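Local coordinates for protein phenol hydroxylase component phN (PDB 3U52) that probably hydroxylates phenol and related aromatic compounds, acting as the diiron oxygenase component of a multicomponent bacterial monooxygenase, at residues G158-G162 with P163-D167; D167-W170 with Y171-V174; G465-E468 with T469-Q472; I477-E481 with D482-Y486. One frame throughout, in Å; residues are numbered along the deposited sequence.

Contact 1: residues G158-G162 with P163-D167; sequences GLHDG and PHMHD
Asp161 O accepts the first backbone bond of the short helix 162-166, from Met165 N at 2.9 Å. The next bond follows one residue on, His166 N to Gly162 O at 2.8 Å. Asp161 is the N-cap residue, yet its carboxylate makes no capping bond. OD2 instead rests against the CB of His164, 3.3 Å away, and the carboxylate and imidazole planes are inclined by 39°. Met165 runs back toward the loop as an extended chain: its CG lies 3.3 Å from Asp161 O, and the terminal CE ends 3.9 Å from His160 CE1. The imidazole that CE meets is placed by a CG lodged between backbone N and carbonyl carbon (chi1 52°). Further out, the polar ends are held by other parts of the fold: His160 NE2 by Asp482, His164 NE2 by the carbonyl of Tyr474, and His166 ND1 by that of Ser102. Asp161 OD1 meets His476 ND1 and forms a salt bridge with a basic side chain on the chain of another protein. With a cation at hand and the start of a helix beside it, the buried carboxylate of Asp161 is likely to stay ionised.

Contact 2: residues D167-W170 with Y171-V174; sequences DRVW and YLSV. With XE (xenon), chain R.
Trp170 and Tyr171 each carry CG between the backbone N and the carbonyl carbon (chi1 68° and 78°), and these two torsions swing the neighbouring rings into an edge-to-face, T-shaped pair. The edge of Tyr171 turns toward the indole face, with the planes at 73° and the centroid of the five-membered ring 5.7 Å from that of the phenol ring. The CB of Tyr171 makes a CH-pi contact over the six-membered ring, 3.7 Å from its centroid and nearly on its normal. A xenon atom occupies the opposite face, 3.7 Å from Trp170 CD2, so the indole is sandwiched between its own neighbour and the gas atom. Val169 runs alongside Tyr171, its CG1 3.6 Å from Tyr171 CD2, while its CB faces Leu172 CD1 at 3.9 Å. The backbone begins to coil here: Ser173 N donates to Trp170 O at 3.2 Å, and the bonds to Val169 O from Leu172 and Ser173 are weak. An alanine in place of Trp170 would take away one wall of the xenon pocket and is likely to leave the carbonyl of Ala345 without the NE1 donor it now receives. Tyr342 and Pro396 complete that pocket, and Phe339 meets both rings. The turn links helix 162-166 to helix 173-184; Tyr171 and Leu172 lean on helix 94-103, with Tyr171 OH bonded to Asn347, while Trp170 and Ser173 touch Pro453 of helix 453-458.

Contact 3: residues G465-E468 with T469-Q472; sequences GDLE and TVVQ
The first turn of helix 467-474 opens at Asp466, its N-cap residue, whose side chain reaches forward to grip Thr469. The bond is short, Thr469 OG1 donating to Asp466 OD1 at 2.7 Å, and the hydroxyl arrives on the syn side of the carboxylate, 18° out of its plane. Two torsions bring the groups together: the hydroxyl of Thr469 stands anti to its carbonyl carbon, while Asp466 holds CG between N and carbonyl carbon (chi1 78°), turning the acid forward along the helix. The side chains cross at about a right angle. Asp466 O is shared as well: Val470 N binds it in the carbonyl plane at 3.3 Å, and Thr469 N adds a weak bond. Regular bonds follow, Val471 N to Leu467 O at 2.9 Å and Gln472 N to Glu468 O at 3.0 Å. A negative carboxylate at the start of a helix would be expected to suit the helix dipole. Leu467 CD2 only grazes Val470 CG2, at 4.4 Å; the Leu467 side chain lines a xenon pocket with Gln344, Asn392, Asn393 and Leu395. From 470 to 472 the helix widens into a pi-type turn. The chain beyond it then folds back: Tyr475 packs on Val470, Ile477 and Ile479 on Val471, and Ile479 also on Glu468, while Gln472 OE1 accepts from Ile479 N.

Contact 4: residues I477-E481 with D482-Y486; sequences INIGE and DNFDY
Asn478 and Asp482 bind each other twice. Asn478 N donates to Asp482 OD1 at 2.8 Å, nearly straight (167°) but reaching the carboxylate from above its plane. In return, Asp482 N donates a hydrogen bond to Asn478 O at 3.1 Å, lying in the carbonyl plane. The same carbonyl also takes Glu481 N at 3.0 Å, so Asn478 O has two backbone donors. OD1 likewise has a second donor, His160 NE2, and Asn157 packs on the side chain. The torsion of Asp482, with CG anti to the carbonyl carbon (chi1 -60°), turns the acid back over the amide of Asn478. The Glu481-to-Asn478 bond closes a type II beta turn, with Ile479 and Gly480 at its corners; the positive phi of Gly480 (90°) belongs to the third position, where a CB would collide with the carbonyl oxygen of the residue before. An alanine in place of Asp482 would probably leave both the amide of Asn478 and the imidazole of His160 without the carboxylate acceptor they share. Apolar groups frame these bonds. Ile477 CG2 lies 3.9 Å from Asn483 CB, and Ile479 CG2 sits 3.6 Å from Phe484 CE2, the two side chains crossing at a slant. Beyond the turn, Asp485 is tied by a salt bridge to Arg389, and Phe484 O receives His349 ND1.

Contacts 1 and 2 follow each other along the chain and share Asp167, their centres 10 Å apart, with Leu172 CD1 lying 3.6 Å from Met165 O. Contact 4 serves as the hub: it meets contact 1 through Met165 CE and Ile477 CG1 at 3.6 Å, contact 2 more loosely through Ile477 CD1 and Val169 CG2 at 4.1 Å, and contact 3 through Ile477 N and Val471 O at 3.0 Å. Contact 3 touches neither contact 1 nor contact 2, staying about 7 Å away at the nearest atoms. Trp170 and Leu467 line separate xenon pockets. A copper ion lies about 12 Å from the side chain of Glu481 and about 13 Å from that of His160. None of the four supplies a ligand to the diiron site.

Contact 1: residues G158-G162 with P163-D167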
loop_
_atom_site.group_PDB
_atom_site.type_symbol
_atom_site.label_atom_id
_atom_site.label_comp_id
_atom_site.label_asym_id
_atom_site.label_seq_id
_atom_site.Cartn_x
_atom_site.Cartn_y
_atom_site.Cartn_z
ATOM N N GLY A 158 19.522 -20.174 1.644
ATOM C CA GLY A 158 18.835 -21.063 0.744
ATOM C C GLY A 158 17.912 -20.395 -0.271
ATOM O O GLY A 158 17.304 -21.079 -1.092
ATOM N N LEU A 159 17.824 -19.070 -0.257
ATOM C CA LEU A 159 16.932 -18.357 -1.176
ATOM C C LEU A 159 17.733 -17.619 -2.245
ATOM O O LEU A 159 17.154 -16.945 -3.075
ATOM C CB LEU A 159 16.059 -17.330 -0.398
ATOM C CG LEU A 159 15.009 -17.955 0.513
ATOM C CD1 LEU A 159 15.142 -17.442 1.909
ATOM C CD2 LEU A 159 13.649 -17.639 -0.037
ATOM N N HIS A 160 19.056 -17.785 -2.259
ATOM C CA HIS A 160 19.950 -16.857 -2.966
ATOM C C HIS A 160 20.248 -17.163 -4.423
ATOM O O HIS A 160 20.797 -16.294 -5.146
ATOM C CB HIS A 160 21.299 -16.685 -2.192
ATOM C CG HIS A 160 21.964 -17.982 -1.855
ATOM N ND1 HIS A 160 22.786 -18.639 -2.735
ATOM C CD2 HIS A 160 21.880 -18.774 -0.761
ATOM C CE1 HIS A 160 23.208 -19.767 -2.194
ATOM N NE2 HIS A 160 22.660 -19.882 -1.002
ATOM N N ASP A 161 19.920 -18.362 -4.886
ATOM C CA ASP A 161 20.262 -18.717 -6.284
ATOM C C ASP A 161 19.198 -19.634 -6.930
ATOM O O ASP A 161 19.533 -20.667 -7.545
ATOM C CB ASP A 161 21.641 -19.397 -6.279
ATOM C CG ASP A 161 22.664 -18.687 -7.230
ATOM O OD1 ASP A 161 23.881 -18.652 -6.933
ATOM O OD2 ASP A 161 22.244 -18.196 -8.307
ATOM N N GLY A 162 17.936 -19.304 -6.695
ATOM C CA GLY A 162 16.791 -20.065 -7.194
ATOM C C GLY A 162 16.878 -20.561 -8.643
ATOM O O GLY A 162 16.785 -21.773 -8.874
ATOM N N PRO A 163 16.963 -19.648 -9.645
ATOM C CA PRO A 163 16.998 -20.074 -11.049
ATOM C C PRO A 163 18.235 -20.961 -11.396
ATOM O O PRO A 163 18.137 -21.903 -12.180
ATOM C CB PRO A 163 17.042 -18.748 -11.813
ATOM C CG PRO A 163 16.549 -17.722 -10.841
ATOM C CD PRO A 163 16.926 -18.171 -9.495
ATOM N N HIS A 164 19.384 -20.653 -10.813
ATOM C CA HIS A 164 20.611 -21.470 -10.980
ATOM C C HIS A 164 20.418 -22.899 -10.450
ATOM O O HIS A 164 20.726 -23.881 -11.120
ATOM C CB HIS A 164 21.804 -20.781 -10.299
ATOM C CG HIS A 164 23.057 -21.603 -10.281
ATOM N ND1 HIS A 164 24.035 -21.477 -11.249
ATOM C CD2 HIS A 164 23.461 -22.603 -9.454
ATOM C CE1 HIS A 164 24.993 -22.361 -11.018
ATOM N NE2 HIS A 164 24.684 -23.044 -9.921
ATOM N N MET A 165 19.867 -23.006 -9.260
ATOM C CA MET A 165 19.604 -24.302 -8.662
ATOM C C MET A 165 18.502 -25.050 -9.397
ATOM O O MET A 165 18.611 -26.286 -9.592
ATOM C CB MET A 165 19.237 -24.114 -7.195
ATOM C CG MET A 165 20.397 -23.633 -6.401
ATOM S SD MET A 165 19.967 -23.601 -4.687
ATOM C CE MET A 165 21.425 -22.826 -3.895
ATOM N N HIS A 166 17.497 -24.329 -9.892
ATOM C CA HIS A 166 16.348 -24.991 -10.616
ATOM C C HIS A 166 16.797 -25.827 -11.808
ATOM O O HIS A 166 16.204 -26.851 -12.113
ATOM C CB HIS A 166 15.354 -23.928 -11.141
ATOM C CG HIS A 166 14.086 -24.482 -11.733
ATOM N ND1 HIS A 166 13.014 -24.884 -10.965
ATOM C CD2 HIS A 166 13.692 -24.637 -13.028
ATOM C CE1 HIS A 166 12.022 -25.286 -11.754
ATOM N NE2 HIS A 166 12.400 -25.131 -13.017
ATOM N N ASP A 167 17.853 -25.362 -12.499
ATOM C CA ASP A 167 18.418 -26.075 -13.676
ATOM C C ASP A 167 19.341 -27.265 -13.319
ATOM O O ASP A 167 19.641 -28.086 -14.192
ATOM C CB ASP A 167 19.194 -25.113 -14.592
ATOM C CG ASP A 167 18.295 -24.170 -15.427
ATOM O OD1 ASP A 167 17.070 -24.333 -15.466
ATOM O OD2 ASP A 167 18.822 -23.255 -16.107
#

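Contact 2: residues D167-W170 with Y171-V174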
loop_
_atom_site.group_PDB
_atom_site.type_symbol
_atom_site.label_atom_id
_atom_site.label_comp_id
_atom_site.label_asym_id
_atom_site.label_seq_id
_atom_site.Cartn_x
_atom_site.Cartn_y
_atom_site.Cartn_z
ATOM N N ASP A 167 17.853 -25.362 -12.499
ATOM C CA ASP A 167 18.418 -26.075 -13.676
ATOM C C ASP A 167 19.341 -27.265 -13.319
ATOM O O ASP A 167 19.641 -28.086 -14.192
ATOM C CB ASP A 167 19.194 -25.113 -14.592
ATOM C CG ASP A 167 18.295 -24.170 -15.427
ATOM O OD1 ASP A 167 17.070 -24.333 -15.466
ATOM O OD2 ASP A 167 18.822 -23.255 -16.107
ATOM N N ARG A 168 19.794 -27.343 -12.061
ATOM C CA ARG A 168 20.887 -28.254 -11.694
ATOM C C ARG A 168 20.543 -29.221 -10.595
ATOM O O ARG A 168 20.838 -30.410 -10.720
ATOM C CB ARG A 168 22.159 -27.478 -11.309
ATOM C CG ARG A 168 22.706 -26.636 -12.459
ATOM C CD ARG A 168 23.840 -25.713 -12.058
ATOM N NE ARG A 168 24.335 -24.954 -13.223
ATOM C CZ ARG A 168 23.660 -23.989 -13.868
ATOM N NH1 ARG A 168 22.440 -23.596 -13.492
ATOM N NH2 ARG A 168 24.214 -23.407 -14.923
ATOM N N VAL A 169 19.968 -28.717 -9.515
ATOM C CA VAL A 169 19.757 -29.497 -8.297
ATOM C C VAL A 169 18.835 -30.687 -8.479
ATOM O O VAL A 169 17.773 -30.583 -9.080
ATOM C CB VAL A 169 19.244 -28.615 -7.112
ATOM C CG1 VAL A 169 18.945 -29.462 -5.906
ATOM C CG2 VAL A 169 20.275 -27.552 -6.729
ATOM N N TRP A 170 19.237 -31.811 -7.888
ATOM C CA TRP A 170 18.555 -33.075 -8.084
ATOM C C TRP A 170 17.035 -32.967 -7.969
ATOM O O TRP A 170 16.334 -33.272 -8.930
ATOM C CB TRP A 170 19.186 -34.207 -7.203
ATOM C CG TRP A 170 18.978 -34.027 -5.712
ATOM C CD1 TRP A 170 19.722 -33.240 -4.851
ATOM C CD2 TRP A 170 17.952 -34.652 -4.911
ATOM N NE1 TRP A 170 19.189 -33.305 -3.564
ATOM C CE2 TRP A 170 18.106 -34.165 -3.570
ATOM C CE3 TRP A 170 16.885 -35.535 -5.196
ATOM C CZ2 TRP A 170 17.236 -34.571 -2.515
ATOM C CZ3 TRP A 170 16.022 -35.947 -4.124
ATOM C CH2 TRP A 170 16.219 -35.482 -2.811
ATOM N N TYR A 171 16.512 -32.485 -6.842
ATOM C CA TYR A 171 15.057 -32.562 -6.593
ATOM C C TYR A 171 14.238 -31.521 -7.423
ATOM O O TYR A 171 13.053 -31.678 -7.678
ATOM C CB TYR A 171 14.801 -32.438 -5.071
ATOM C CG TYR A 171 14.882 -31.005 -4.542
ATOM C CD1 TYR A 171 13.736 -30.208 -4.547
ATOM C CD2 TYR A 171 16.065 -30.463 -4.055
ATOM C CE1 TYR A 171 13.760 -28.923 -4.111
ATOM C CE2 TYR A 171 16.110 -29.146 -3.601
ATOM C CZ TYR A 171 14.919 -28.381 -3.643
ATOM O OH TYR A 171 14.808 -27.062 -3.254
ATOM N N LEU A 172 14.896 -30.440 -7.828
ATOM C CA LEU A 172 14.292 -29.435 -8.721
ATOM C C LEU A 172 14.161 -29.893 -10.174
ATOM O O LEU A 172 13.452 -29.251 -10.957
ATOM C CB LEU A 172 15.111 -28.115 -8.657
ATOM C CG LEU A 172 15.125 -27.555 -7.218
ATOM C CD1 LEU A 172 16.089 -26.377 -7.076
ATOM C CD2 LEU A 172 13.693 -27.115 -6.865
ATOM N N SER A 173 14.805 -30.997 -10.553
ATOM C CA SER A 173 14.470 -31.588 -11.863
ATOM C C SER A 173 13.012 -32.113 -11.971
ATOM O O SER A 173 12.512 -32.282 -13.082
ATOM C CB SER A 173 15.466 -32.681 -12.278
ATOM O OG SER A 173 15.088 -33.944 -11.654
ATOM N N VAL A 174 12.354 -32.391 -10.829
ATOM C CA VAL A 174 10.915 -32.733 -10.777
ATOM C C VAL A 174 10.034 -31.616 -11.351
ATOM O O VAL A 174 9.354 -31.842 -12.373
ATOM C CB VAL A 174 10.488 -33.157 -9.349
ATOM C CG1 VAL A 174 9.106 -33.661 -9.328
ATOM C CG2 VAL A 174 11.485 -34.216 -8.775
HETATM XE XE XE R . 20.343 -37.107 -3.587
#

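Contact 3: residues G465-E468 with T469-Q472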
loop_
_atom_site.group_PDB
_atom_site.type_symbol
_atom_site.label_atom_id
_atom_site.label_comp_id
_atom_site.label_asym_id
_atom_site.label_seq_id
_atom_site.Cartn_x
_atom_site.Cartn_y
_atom_site.Cartn_z
ATOM N N GLY A 465 33.014 -35.128 -9.137
ATOM C CA GLY A 465 32.799 -36.560 -8.959
ATOM C C GLY A 465 32.400 -36.850 -7.524
ATOM O O GLY A 465 31.493 -37.677 -7.290
ATOM N N ASP A 466 33.063 -36.179 -6.568
ATOM C CA ASP A 466 32.670 -36.295 -5.172
ATOM C C ASP A 466 31.569 -35.287 -4.792
ATOM O O ASP A 466 31.475 -34.193 -5.358
ATOM C CB ASP A 466 33.867 -36.271 -4.207
ATOM C CG ASP A 466 34.428 -34.874 -3.971
ATOM O OD1 ASP A 466 34.405 -34.061 -4.912
ATOM O OD2 ASP A 466 34.920 -34.601 -2.848
ATOM N N LEU A 467 30.731 -35.666 -3.838
ATOM C CA LEU A 467 29.456 -35.000 -3.730
ATOM C C LEU A 467 29.566 -33.607 -3.076
ATOM O O LEU A 467 28.827 -32.708 -3.406
ATOM C CB LEU A 467 28.314 -35.986 -3.328
ATOM C CG LEU A 467 28.270 -37.290 -4.256
ATOM C CD1 LEU A 467 27.284 -38.398 -3.811
ATOM C CD2 LEU A 467 28.096 -37.111 -5.750
ATOM N N GLU A 468 30.605 -33.401 -2.269
ATOM C CA GLU A 468 30.895 -32.076 -1.728
ATOM C C GLU A 468 31.126 -31.048 -2.844
ATOM O O GLU A 468 30.610 -29.942 -2.802
ATOM C CB GLU A 468 32.093 -32.151 -0.782
ATOM C CG GLU A 468 32.163 -31.048 0.285
ATOM C CD GLU A 468 32.972 -31.460 1.549
ATOM O OE1 GLU A 468 32.773 -30.826 2.626
ATOM O OE2 GLU A 468 33.794 -32.415 1.477
ATOM N N THR A 469 31.868 -31.431 -3.875
ATOM C CA THR A 469 32.144 -30.539 -4.995
ATOM C C THR A 469 30.892 -30.282 -5.850
ATOM O O THR A 469 30.696 -29.176 -6.332
ATOM C CB THR A 469 33.272 -31.115 -5.878
ATOM O OG1 THR A 469 34.438 -31.339 -5.056
ATOM C CG2 THR A 469 33.617 -30.185 -7.028
ATOM N N VAL A 470 30.081 -31.312 -6.072
ATOM C CA VAL A 470 28.815 -31.129 -6.792
ATOM C C VAL A 470 27.937 -30.149 -6.003
ATOM O O VAL A 470 27.450 -29.174 -6.553
ATOM C CB VAL A 470 28.090 -32.461 -7.071
ATOM C CG1 VAL A 470 26.779 -32.228 -7.808
ATOM C CG2 VAL A 470 28.986 -33.423 -7.889
ATOM N N VAL A 471 27.778 -30.374 -4.711
ATOM C CA VAL A 471 26.885 -29.526 -3.901
ATOM C C VAL A 471 27.376 -28.064 -3.833
ATOM O O VAL A 471 26.601 -27.151 -4.087
ATOM C CB VAL A 471 26.663 -30.143 -2.533
ATOM C CG1 VAL A 471 25.950 -29.177 -1.602
ATOM C CG2 VAL A 471 25.892 -31.481 -2.692
ATOM N N GLN A 472 28.649 -27.842 -3.526
ATOM C CA GLN A 472 29.194 -26.489 -3.374
ATOM C C GLN A 472 29.454 -25.807 -4.713
ATOM O O GLN A 472 29.055 -24.638 -4.911
ATOM C CB GLN A 472 30.499 -26.493 -2.522
ATOM C CG GLN A 472 31.112 -25.057 -2.307
ATOM C CD GLN A 472 30.283 -24.240 -1.336
ATOM O OE1 GLN A 472 30.165 -24.584 -0.150
ATOM N NE2 GLN A 472 29.645 -23.171 -1.853
#

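Contact 4: residues I477-E481 with D482-Y486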
loop_
_atom_site.group_PDB
_atom_site.type_symbol
_atom_site.label_atom_id
_atom_site.label_comp_id
_atom_site.label_asym_id
_atom_site.label_seq_id
_atom_site.Cartn_x
_atom_site.Cartn_y
_atom_site.Cartn_z
ATOM N N ILE A 477 25.155 -24.578 -3.467
ATOM C CA ILE A 477 24.693 -24.741 -2.093
ATOM C C ILE A 477 25.871 -24.517 -1.139
ATOM O O ILE A 477 26.919 -25.177 -1.251
ATOM C CB ILE A 477 23.939 -26.111 -1.918
ATOM C CG1 ILE A 477 22.546 -26.015 -2.605
ATOM C CG2 ILE A 477 23.850 -26.539 -0.446
ATOM C CD1 ILE A 477 21.909 -27.318 -3.001
ATOM N N ASN A 478 25.756 -23.551 -0.238
ATOM C CA ASN A 478 26.883 -23.296 0.646
ATOM C C ASN A 478 26.826 -24.296 1.766
ATOM O O ASN A 478 25.981 -24.183 2.634
ATOM C CB ASN A 478 26.854 -21.886 1.221
ATOM C CG ASN A 478 27.011 -20.834 0.138
ATOM O OD1 ASN A 478 26.281 -19.847 0.111
ATOM N ND2 ASN A 478 27.943 -21.061 -0.774
ATOM N N ILE A 479 27.731 -25.263 1.730
ATOM C CA ILE A 479 27.781 -26.305 2.752
ATOM C C ILE A 479 27.957 -25.757 4.170
ATOM O O ILE A 479 28.887 -24.986 4.446
ATOM C CB ILE A 479 28.849 -27.336 2.442
ATOM C CG1 ILE A 479 28.584 -27.955 1.065
ATOM C CG2 ILE A 479 28.905 -28.390 3.582
ATOM C CD1 ILE A 479 29.817 -28.617 0.416
ATOM N N GLY A 480 27.086 -26.194 5.074
ATOM C CA GLY A 480 27.053 -25.692 6.445
ATOM C C GLY A 480 26.140 -24.495 6.652
ATOM O O GLY A 480 25.846 -24.127 7.798
ATOM N N GLU A 481 25.656 -23.893 5.554
ATOM C CA GLU A 481 24.764 -22.758 5.647
ATOM C C GLU A 481 23.355 -23.067 5.137
ATOM O O GLU A 481 22.384 -22.807 5.827
ATOM C CB GLU A 481 25.348 -21.575 4.882
ATOM C CG GLU A 481 26.587 -20.996 5.489
ATOM C CD GLU A 481 27.154 -19.859 4.637
ATOM O OE1 GLU A 481 26.361 -19.121 3.992
ATOM O OE2 GLU A 481 28.403 -19.701 4.603
ATOM N N ASP A 482 23.248 -23.557 3.904
ATOM C CA ASP A 482 21.952 -23.768 3.272
ATOM C C ASP A 482 21.410 -25.164 3.523
ATOM O O ASP A 482 20.187 -25.392 3.387
ATOM C CB ASP A 482 22.070 -23.640 1.757
ATOM C CG ASP A 482 22.572 -22.269 1.295
ATOM O OD1 ASP A 482 23.274 -22.252 0.277
ATOM O OD2 ASP A 482 22.243 -21.220 1.905
ATOM N N ASN A 483 22.297 -26.125 3.816
ATOM C CA ASN A 483 21.904 -27.546 3.858
ATOM C C ASN A 483 21.942 -28.128 5.290
ATOM O O ASN A 483 22.175 -27.382 6.256
ATOM C CB ASN A 483 22.805 -28.348 2.904
ATOM C CG ASN A 483 24.256 -28.382 3.354
ATOM O OD1 ASN A 483 25.014 -29.302 3.009
ATOM N ND2 ASN A 483 24.651 -27.406 4.138
ATOM N N PHE A 484 21.693 -29.430 5.431
ATOM C CA PHE A 484 21.778 -30.124 6.723
ATOM C C PHE A 484 20.571 -29.847 7.615
ATOM O O PHE A 484 19.705 -29.043 7.247
ATOM C CB PHE A 484 23.053 -29.770 7.506
ATOM C CG PHE A 484 24.359 -30.155 6.817
ATOM C CD1 PHE A 484 24.541 -31.440 6.267
ATOM C CD2 PHE A 484 25.409 -29.251 6.758
ATOM C CE1 PHE A 484 25.747 -31.798 5.639
ATOM C CE2 PHE A 484 26.636 -29.588 6.119
ATOM C CZ PHE A 484 26.805 -30.873 5.576
ATOM N N ASP A 485 20.514 -30.501 8.790
ATOM C CA ASP A 485 19.434 -30.323 9.741
ATOM C C ASP A 485 19.215 -28.860 10.174
ATOM O O ASP A 485 20.153 -28.065 10.288
ATOM C CB ASP A 485 19.693 -31.153 11.014
ATOM C CG ASP A 485 18.432 -31.531 11.720
ATOM O OD1 ASP A 485 17.970 -32.673 11.484
ATOM O OD2 ASP A 485 17.868 -30.702 12.513
ATOM N N TYR A 486 17.964 -28.527 10.447
ATOM C CA TYR A 486 17.632 -27.196 10.945
ATOM C C TYR A 486 18.281 -26.915 12.314
ATOM O O TYR A 486 18.742 -25.782 12.599
ATOM C CB TYR A 486 16.118 -27.041 11.066
ATOM C CG TYR A 486 15.725 -25.739 11.723
ATOM C CD1 TYR A 486 15.817 -24.516 11.033
ATOM C CD2 TYR A 486 15.291 -25.724 13.051
ATOM C CE1 TYR A 486 15.441 -23.292 11.665
ATOM C CE2 TYR A 486 14.915 -24.522 13.684
ATOM C CZ TYR A 486 15.008 -23.317 12.993
ATOM O OH TYR A 486 14.609 -22.137 13.652
#